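Local atomic coordinates of DUF4439 domain-containing protein (Mycobacterium tuberculosis, PDB entry 2IB0), a protein that is of unknown function but folds as a ferritin-like four-helix bundle. Residues 138-141 and 142-146. Residues are numbered along the deposited sequence; the frame is centred on the assembly and turned at random.
Sequences AVMA and TRWNR
The indole of Trp144 meets the methyl end of Met140 at the CD1–NE1 side of its five-membered ring. Met140 CE lies 3.2 Å from Trp144 NE1 and 3.4 Å from Trp144 CD1. Both side chains leave the helix in much the same direction, one alongside the other. Bends in the Met140 chain (chi2 -54°, chi3 -36°) bring CE to the indole. The flat guanidinium of Arg143 is approached obliquely by the sulfur, with Met140 SD 3.8 Å from Arg143 NH1. Arg143 NH2 also makes a long, weak ion pair with Asp57.

These groups sit on successive turns of helix 124-150, the last helix of the four-helix bundle. Trp144 and Met140 are buried in the bundle. Leu54 touches both of them and Arg143, while Val43, Ala103 and Val104 touch the Trp144 side chain.

On another side of the helix, Val139 O accepts two bonds. Arg143 N donates the regular helical bond to Val139 O at 3.0 Å. Thr142 OG1 adds a second to Val139 O at 2.8 Å. A chi1 of 71° turns the hydroxyl back over the preceding turn, where it reaches this carbonyl. The methyl Thr142 CG2 is 3.0 Å from Ala138 O. Thr142 also packs on Val139 of the second subunit. Backbone bonds continue the helix from Trp144 N to Met140 O and from Asn145 N to Ala141 O.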
# COMPACT_ATOMS: atom_id res chain seq x y z
N ALA A 138 -2.78 -3.74 1.55
CA ALA A 138 -1.44 -4.24 1.16
C ALA A 138 -0.48 -4.53 2.31
O ALA A 138 0.24 -5.51 2.26
CB ALA A 138 -0.80 -3.25 0.25
N VAL A 139 -0.40 -3.65 3.30
CA VAL A 139 0.42 -3.89 4.48
C VAL A 139 -0.18 -5.09 5.25
O VAL A 139 0.54 -6.03 5.65
CB VAL A 139 0.53 -2.61 5.31
CG1 VAL A 139 1.03 -2.92 6.71
CG2 VAL A 139 1.48 -1.56 4.58
N MET A 140 -1.51 -5.15 5.37
CA MET A 140 -2.14 -6.32 6.03
C MET A 140 -1.81 -7.66 5.37
O MET A 140 -1.50 -8.64 6.08
CB MET A 140 -3.66 -6.18 6.18
CG MET A 140 -4.15 -5.43 7.43
SD MET A 140 -3.56 -6.01 9.07
CE MET A 140 -3.52 -7.65 8.77
N ALA A 141 -1.92 -7.72 4.04
CA ALA A 141 -1.53 -8.90 3.25
C ALA A 141 -0.07 -9.29 3.48
O ALA A 141 0.23 -10.50 3.62
CB ALA A 141 -1.83 -8.70 1.71
N THR A 142 0.85 -8.32 3.50
CA THR A 142 2.24 -8.69 3.70
C THR A 142 2.43 -9.27 5.12
O THR A 142 3.23 -10.17 5.32
CB THR A 142 3.26 -7.50 3.52
OG1 THR A 142 3.12 -6.61 4.62
CG2 THR A 142 3.01 -6.74 2.26
N ARG A 143 1.74 -8.71 6.11
CA ARG A 143 1.80 -9.25 7.48
C ARG A 143 1.28 -10.71 7.59
O ARG A 143 1.85 -11.51 8.31
CB ARG A 143 1.00 -8.35 8.43
CG ARG A 143 1.64 -7.01 8.54
CD ARG A 143 0.91 -6.00 9.47
NE ARG A 143 0.98 -6.46 10.86
CZ ARG A 143 0.16 -6.09 11.86
NH1 ARG A 143 -0.84 -5.21 11.66
NH2 ARG A 143 0.35 -6.61 13.07
N TRP A 144 0.22 -11.05 6.89
CA TRP A 144 -0.28 -12.44 6.88
C TRP A 144 0.60 -13.39 6.07
O TRP A 144 0.71 -14.56 6.42
CB TRP A 144 -1.73 -12.50 6.38
CG TRP A 144 -2.70 -12.05 7.42
CD1 TRP A 144 -3.35 -10.84 7.48
CD2 TRP A 144 -3.15 -12.82 8.55
NE1 TRP A 144 -4.17 -10.81 8.61
CE2 TRP A 144 -4.08 -12.01 9.27
CE3 TRP A 144 -2.87 -14.12 9.03
CZ2 TRP A 144 -4.73 -12.47 10.46
CZ3 TRP A 144 -3.52 -14.57 10.22
CH2 TRP A 144 -4.43 -13.73 10.91
N ASN A 145 1.25 -12.88 5.02
CA ASN A 145 2.21 -13.63 4.24
C ASN A 145 3.47 -13.94 5.06
O ASN A 145 4.09 -14.99 4.88
CB ASN A 145 2.60 -12.85 3.00
CG ASN A 145 1.77 -13.22 1.79
OD1 ASN A 145 1.27 -12.33 1.04
ND2 ASN A 145 1.63 -14.53 1.55
N ARG A 146 3.85 -13.01 5.93
CA ARG A 146 4.93 -13.20 6.85
C ARG A 146 4.55 -14.29 7.89
O ARG A 146 5.39 -15.11 8.25
CB ARG A 146 5.26 -11.88 7.55
CG ARG A 146 6.52 -11.86 8.34
CD ARG A 146 6.90 -10.38 8.61
NE ARG A 146 7.36 -9.71 7.38
CZ ARG A 146 7.02 -8.47 6.98
NH1 ARG A 146 6.19 -7.72 7.69
NH2 ARG A 146 7.51 -7.99 5.85